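Local coordinates for capsule biosynthesis protein capD (Bacillus anthracis, PDB 3G9K) that cleaves the poly-gamma-D-glutamate capsule and, as a transpeptidase, links it by an amide bond to meso-diaminopimelic acid of the peptidoglycan, at residues 63-66 and 71-74; 91-94 and 99-102; 106-111 and 117-122. All coordinates share one frame; numbering follows the deposited sequence.

Contact 1 of 3, residues 63-66 and 71-74; sequences TVLK and TIGI
T63 and L65 exchange paired backbone hydrogen bonds with I74 and I72, so that 63-66 and 71-74 form the two arms of a beta hairpin. The short strand axes approach to 4.6 Å and run antiparallel, at 168°. L65 N donates to I72 O and I72 N to L65 O, each at 2.8 Å. The T63 and I74 pair is slightly longer, with I74 N at 3.0 Å from T63 O and with a more bent bond from T63 N to I74 O. V64 with G73 lies between these rungs and K66 with T71 beyond L65 and I72; both are non-hydrogen-bonded pairs, where CA-H groups approach carbonyls instead, and V64 CA comes to 3.1 Å from I72 O.

Apolar contacts gather on the face of L65, I72 and I74. L65 CB and I72 CB meet at 4.1 Å. The CD1 branch of L65 reaches obliquely across to I74 CG2 at 4.0 Å. I74 sends its CG1 branch anti to the backbone N (chi1 -169°), away from 63-66, and packs on L86 and L90 of helix 82-94, as expected for the sheet-helix layering of an Ntn-hydrolase fold.

The hairpin is also a seam between the two polypeptides of the enzyme: 63-66 pairs antiparallel with a strand of the other chain, which continues the sheet, while 71-74 bonds to 150-155 of its own chain.

On the opposite face, K66 and T71 lie side by side. T71 OG1 is hydrogen-bonded to E156, and the atoms of K66 near it are the carbons CG and CE: the bend at chi3 (73°) brings K66 CE to 3.7 Å from T71 OG1.

Contact 2 of 3, residues 91-94 and 99-102; sequences DKYT and SLQD
Y93 reaches from the last turn of helix 82-94 to the start of the next helix, where L100 receives it. Its CB points toward 99-102, and with CG anti to the backbone N (chi1 179°) the ring is carried alongside the L100 backbone. Y93 CD1 makes the nearest approach, 3.8 Å from L100 N. The same CD1 lies 4.0 Å from L100 CB. The next ring atom, CE1, lies 3.9 Å from L100 N. The two side chains cross at about a right angle, and no hydrogen bond joins the segments.

The loop joins helix 82-94 to helix 100-105, and the second helix opens with an N-cap: S99 OG accepts from D102 N at 3.0 Å in a nearly straight bond (166°). The same hydroxyl donates to D102 OD2 at 2.8 Å, meeting it from above the carboxylate plane, so two bonds fix the serine side chain. L100 continues inward onto A151 and I153 of strand 150-155, and I153 also touches Y93. Beyond the ring, Y93 OH hydrogen-bonds E70 OE2, which ties the end of the tyrosine to the start of strand 70-75.

Contact 3 of 3, residues 106-111 and 117-122; sequences EYRFTF and YTEIQL
From R108 to T110 the backbone runs antiparallel to 117-119, with T110 and Y117 as a hydrogen-bonded pair and F109 facing T118 as a non-hydrogen-bonded one. Y117 N donates to T110 O at 2.7 Å, and T110 N returns a 2.9 Å bond to Y117 O. Y117 O is also approached by F109 CA, at 3.1 Å. Two residues along, E119 N donates to R108 O at 3.0 Å.

E119 then adds a side-chain bond to this backbone pairing. With CG anti to the backbone N (chi1 -165°) and an extended chain, its carboxylate lies beside R108, where OE1 accepts from R108 N at 2.9 Å through its anti lone pair. The other oxygen, OE2, forms a salt bridge with R168, so the carboxylate is gripped on both oxygens and its rotation is restricted. R108 runs alongside E119, but its guanidinium goes on to D166 and the carbonyl of F146. The nearby charges would probably favour the ionised carboxylate.

The segments belong to the hairpin of strands 109-112 and 115-118, which strand 136-139 extends into a mixed sheet. The T110 side chain lies about 4 Å from that of R81, a residue that binds poly-gamma-D-glutamate, so the hairpin packs beside the substrate site.

Outside the paired strands, the I120 side chain lies over one face of the Y107 ring, though the closeness of the approach is doubtful, while E119 OE1 sits at the ring edge, with ring and carboxylate planes 74° apart. On the turn side of the hairpin, T110 OG1 approaches Y117 CB at 3.7 Å and lies near the plane of the Y117 ring, at its edge.

Following the chain from the N terminus, contact 1 closes first, as the turn after 63-66 brings 71-74 back alongside it. Strand 70-75 then leads into helix 82-94, whose last turn takes part in contact 2 when a short loop returns the chain at 99-102. Helix 100-105 passes on to strand 109-112, and contact 3 closes the hairpin of strands 109-112 and 115-118. The three loops follow in series, with none nested or crossed. Contacts 1 and 2 touch where I72 packs on Y93; a salt bridge from K92 to E106 joins contacts 2 and 3. Contacts 1 and 3, their centres about 25 Å apart, do not meet; the two helices and their loop lie along the chain between the two hairpins.

Contact 1 of 3, residues 63-66 and 71-74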
# COMPACT_ATOMS: atom_id res chain seq x y z
N THR B 63 -2.68 -8.27 1.98
CA THR B 63 -2.81 -9.71 2.08
C THR B 63 -2.53 -10.16 3.53
O THR B 63 -1.73 -9.55 4.24
CB THR B 63 -1.85 -10.40 1.04
OG1 THR B 63 -2.23 -10.03 -0.29
CG2 THR B 63 -1.84 -11.98 1.14
N VAL B 64 -3.23 -11.22 3.95
CA VAL B 64 -2.99 -11.89 5.23
C VAL B 64 -2.94 -13.39 4.91
O VAL B 64 -3.72 -13.88 4.10
CB VAL B 64 -4.14 -11.58 6.27
CG1 VAL B 64 -4.09 -12.51 7.46
CG2 VAL B 64 -4.05 -10.08 6.72
N LEU B 65 -1.98 -14.07 5.52
CA LEU B 65 -1.82 -15.52 5.44
C LEU B 65 -1.94 -16.11 6.83
O LEU B 65 -1.30 -15.61 7.75
CB LEU B 65 -0.44 -15.85 4.91
CG LEU B 65 -0.19 -15.46 3.46
CD1 LEU B 65 0.46 -14.11 3.35
CD2 LEU B 65 0.66 -16.52 2.75
N LYS B 66 -2.72 -17.17 7.00
CA LYS B 66 -2.86 -17.79 8.32
C LYS B 66 -2.83 -19.31 8.23
O LYS B 66 -3.48 -19.92 7.37
CB LYS B 66 -4.17 -17.38 9.02
CG LYS B 66 -4.33 -15.88 9.26
CD LYS B 66 -5.65 -15.51 9.89
CE LYS B 66 -5.73 -15.89 11.37
NZ LYS B 66 -6.95 -15.31 12.06
N THR B 71 0.60 -16.30 11.76
CA THR B 71 -0.19 -15.29 11.04
C THR B 71 0.74 -14.29 10.41
O THR B 71 1.66 -13.86 11.05
CB THR B 71 -1.21 -14.62 11.97
OG1 THR B 71 -2.17 -15.63 12.36
CG2 THR B 71 -1.93 -13.42 11.31
N ILE B 72 0.54 -14.00 9.13
CA ILE B 72 1.34 -13.03 8.40
C ILE B 72 0.45 -11.96 7.78
O ILE B 72 -0.52 -12.28 7.13
CB ILE B 72 2.17 -13.65 7.26
CG1 ILE B 72 3.09 -14.75 7.75
CG2 ILE B 72 3.01 -12.59 6.54
CD1 ILE B 72 3.66 -15.56 6.56
N GLY B 73 0.80 -10.69 8.00
CA GLY B 73 0.18 -9.55 7.27
C GLY B 73 1.27 -8.92 6.42
O GLY B 73 2.38 -8.72 6.89
N ILE B 74 0.98 -8.63 5.16
CA ILE B 74 2.03 -8.24 4.23
C ILE B 74 1.41 -7.41 3.10
O ILE B 74 0.23 -7.59 2.73
CB ILE B 74 2.85 -9.48 3.68
CG1 ILE B 74 4.10 -9.10 2.91
CG2 ILE B 74 1.93 -10.43 2.77
CD1 ILE B 74 5.10 -10.22 2.75

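Contact 2 of 3, residues 91-94 and 99-102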
# COMPACT_ATOMS: atom_id res chain seq x y z
N ASP B 91 7.39 -16.87 -1.86
CA ASP B 91 7.91 -18.17 -2.37
C ASP B 91 9.14 -18.60 -1.57
O ASP B 91 9.21 -19.72 -1.07
CB ASP B 91 8.31 -18.06 -3.85
CG ASP B 91 8.89 -19.36 -4.40
OD1 ASP B 91 8.16 -20.37 -4.36
OD2 ASP B 91 10.07 -19.37 -4.85
N LYS B 92 10.11 -17.71 -1.43
CA LYS B 92 11.30 -18.03 -0.65
C LYS B 92 10.99 -18.23 0.85
O LYS B 92 11.60 -19.09 1.52
CB LYS B 92 12.36 -16.94 -0.85
CG LYS B 92 12.96 -16.90 -2.26
CD LYS B 92 13.96 -15.77 -2.42
CE LYS B 92 13.92 -15.14 -3.82
NZ LYS B 92 14.55 -13.78 -3.82
N TYR B 93 10.07 -17.44 1.39
CA TYR B 93 9.77 -17.49 2.81
C TYR B 93 9.14 -18.83 3.17
O TYR B 93 9.55 -19.47 4.15
CB TYR B 93 8.87 -16.33 3.28
CG TYR B 93 8.56 -16.43 4.77
CD1 TYR B 93 9.53 -16.13 5.72
CD2 TYR B 93 7.33 -16.91 5.21
CE1 TYR B 93 9.28 -16.27 7.05
CE2 TYR B 93 7.07 -17.05 6.55
CZ TYR B 93 8.05 -16.72 7.47
OH TYR B 93 7.79 -16.88 8.81
N THR B 94 8.17 -19.26 2.37
CA THR B 94 7.38 -20.43 2.70
C THR B 94 8.14 -21.72 2.42
O THR B 94 7.80 -22.75 2.98
CB THR B 94 6.06 -20.49 1.91
OG1 THR B 94 6.32 -20.30 0.51
CG2 THR B 94 5.06 -19.44 2.45
N SER B 99 14.87 -15.61 6.95
CA SER B 99 13.99 -14.70 7.65
C SER B 99 13.31 -13.87 6.58
O SER B 99 13.88 -13.64 5.53
CB SER B 99 14.76 -13.78 8.61
OG SER B 99 15.53 -12.78 7.96
N LEU B 100 12.07 -13.49 6.85
CA LEU B 100 11.33 -12.60 5.97
C LEU B 100 12.12 -11.32 5.71
O LEU B 100 12.16 -10.84 4.57
CB LEU B 100 9.97 -12.27 6.57
CG LEU B 100 9.01 -11.50 5.64
CD1 LEU B 100 8.86 -12.19 4.24
CD2 LEU B 100 7.66 -11.29 6.31
N GLN B 101 12.80 -10.79 6.71
CA GLN B 101 13.57 -9.56 6.53
C GLN B 101 14.76 -9.73 5.55
O GLN B 101 14.97 -8.87 4.69
CB GLN B 101 14.08 -9.01 7.87
CG GLN B 101 14.85 -7.69 7.72
CD GLN B 101 13.93 -6.52 7.29
OE1 GLN B 101 13.09 -6.09 8.06
NE2 GLN B 101 14.12 -6.01 6.07
N ASP B 102 15.54 -10.80 5.69
CA ASP B 102 16.64 -11.09 4.75
C ASP B 102 16.11 -11.18 3.31
O ASP B 102 16.65 -10.56 2.41
CB ASP B 102 17.42 -12.36 5.16
CG ASP B 102 18.39 -12.11 6.31
OD1 ASP B 102 19.28 -11.24 6.11
OD2 ASP B 102 18.23 -12.73 7.41

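Contact 3 of 3, residues 106-111 and 117-122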
# COMPACT_ATOMS: atom_id res chain seq x y z
N GLU B 106 16.91 -8.72 -0.19
CA GLU B 106 17.54 -9.29 -1.39
C GLU B 106 17.19 -8.38 -2.55
O GLU B 106 16.08 -7.87 -2.62
CB GLU B 106 16.98 -10.69 -1.67
CG GLU B 106 17.81 -11.52 -2.63
CD GLU B 106 17.47 -13.02 -2.67
OE1 GLU B 106 16.50 -13.49 -2.05
OE2 GLU B 106 18.21 -13.75 -3.36
N TYR B 107 18.11 -8.23 -3.50
CA TYR B 107 17.85 -7.43 -4.70
C TYR B 107 16.75 -8.08 -5.55
O TYR B 107 16.61 -9.30 -5.59
CB TYR B 107 19.15 -7.28 -5.52
CG TYR B 107 20.22 -6.49 -4.81
CD1 TYR B 107 19.98 -5.18 -4.40
CD2 TYR B 107 21.49 -7.04 -4.57
CE1 TYR B 107 20.93 -4.46 -3.77
CE2 TYR B 107 22.47 -6.29 -3.95
CZ TYR B 107 22.18 -5.01 -3.55
OH TYR B 107 23.15 -4.23 -2.91
N ARG B 108 15.98 -7.25 -6.24
CA ARG B 108 14.78 -7.71 -6.90
C ARG B 108 14.88 -7.58 -8.42
O ARG B 108 15.77 -6.90 -8.95
CB ARG B 108 13.60 -6.90 -6.38
CG ARG B 108 13.27 -7.22 -4.93
CD ARG B 108 12.27 -6.27 -4.34
NE ARG B 108 12.16 -6.54 -2.91
CZ ARG B 108 11.59 -5.73 -2.02
NH1 ARG B 108 10.96 -4.63 -2.40
NH2 ARG B 108 11.64 -6.07 -0.72
N PHE B 109 13.93 -8.23 -9.09
CA PHE B 109 13.72 -8.09 -10.54
C PHE B 109 12.24 -8.14 -10.88
O PHE B 109 11.46 -8.82 -10.21
CB PHE B 109 14.43 -9.23 -11.29
CG PHE B 109 13.94 -10.60 -10.90
CD1 PHE B 109 14.58 -11.30 -9.88
CD2 PHE B 109 12.86 -11.17 -11.52
CE1 PHE B 109 14.13 -12.55 -9.50
CE2 PHE B 109 12.40 -12.41 -11.14
CZ PHE B 109 13.04 -13.11 -10.14
N THR B 110 11.87 -7.42 -11.93
CA THR B 110 10.51 -7.49 -12.48
C THR B 110 10.56 -7.51 -14.00
O THR B 110 11.58 -7.19 -14.58
CB THR B 110 9.65 -6.26 -12.05
OG1 THR B 110 10.20 -5.07 -12.62
CG2 THR B 110 9.62 -6.12 -10.51
N PHE B 111 9.45 -7.85 -14.63
CA PHE B 111 9.36 -7.97 -16.08
C PHE B 111 8.29 -7.06 -16.66
O PHE B 111 7.22 -6.90 -16.08
CB PHE B 111 9.09 -9.41 -16.46
CG PHE B 111 10.22 -10.32 -16.10
CD1 PHE B 111 10.23 -10.98 -14.88
CD2 PHE B 111 11.30 -10.47 -16.95
CE1 PHE B 111 11.27 -11.81 -14.54
CE2 PHE B 111 12.34 -11.29 -16.61
CZ PHE B 111 12.32 -11.97 -15.39
N TYR B 117 13.70 -5.94 -15.63
CA TYR B 117 14.25 -4.84 -14.86
C TYR B 117 14.90 -5.44 -13.64
O TYR B 117 14.34 -6.31 -13.00
CB TYR B 117 13.17 -3.85 -14.46
CG TYR B 117 12.62 -3.04 -15.62
CD1 TYR B 117 13.44 -2.19 -16.38
CD2 TYR B 117 11.27 -3.09 -15.94
CE1 TYR B 117 12.93 -1.43 -17.43
CE2 TYR B 117 10.75 -2.34 -17.00
CZ TYR B 117 11.58 -1.52 -17.74
OH TYR B 117 11.02 -0.79 -18.76
N THR B 118 16.10 -4.97 -13.33
CA THR B 118 16.95 -5.61 -12.34
C THR B 118 17.45 -4.51 -11.42
O THR B 118 17.79 -3.43 -11.86
CB THR B 118 18.14 -6.35 -13.02
OG1 THR B 118 17.67 -7.59 -13.60
CG2 THR B 118 19.19 -6.63 -12.04
N GLU B 119 17.50 -4.80 -10.12
CA GLU B 119 17.90 -3.80 -9.14
C GLU B 119 19.42 -3.63 -9.06
O GLU B 119 19.90 -2.53 -8.72
CB GLU B 119 17.31 -4.17 -7.77
CG GLU B 119 17.33 -3.06 -6.75
CD GLU B 119 16.46 -3.35 -5.52
OE1 GLU B 119 16.07 -4.49 -5.29
OE2 GLU B 119 16.22 -2.42 -4.73
N ILE B 120 20.15 -4.70 -9.34
CA ILE B 120 21.61 -4.66 -9.48
C ILE B 120 22.05 -5.02 -10.90
O ILE B 120 21.28 -5.60 -11.69
CB ILE B 120 22.36 -5.63 -8.51
CG1 ILE B 120 21.84 -7.08 -8.64
CG2 ILE B 120 22.23 -5.16 -7.12
CD1 ILE B 120 22.61 -8.13 -7.75
N GLN B 121 23.35 -4.70 -11.15
CA GLN B 121 24.04 -5.11 -12.36
C GLN B 121 24.23 -6.62 -12.35
O GLN B 121 24.94 -7.16 -11.50
CB GLN B 121 25.41 -4.41 -12.43
CG GLN B 121 25.95 -4.23 -13.84
CD GLN B 121 25.11 -3.24 -14.64
OE1 GLN B 121 24.31 -3.64 -15.49
NE2 GLN B 121 25.29 -1.95 -14.37
N LEU B 122 23.54 -7.31 -13.29
CA LEU B 122 23.75 -8.75 -13.47
C LEU B 122 24.99 -9.08 -14.32
O LEU B 122 25.44 -8.28 -15.14
CB LEU B 122 22.53 -9.40 -14.12
CG LEU B 122 21.21 -9.47 -13.36
CD1 LEU B 122 20.36 -10.59 -13.96
CD2 LEU B 122 21.39 -9.70 -11.87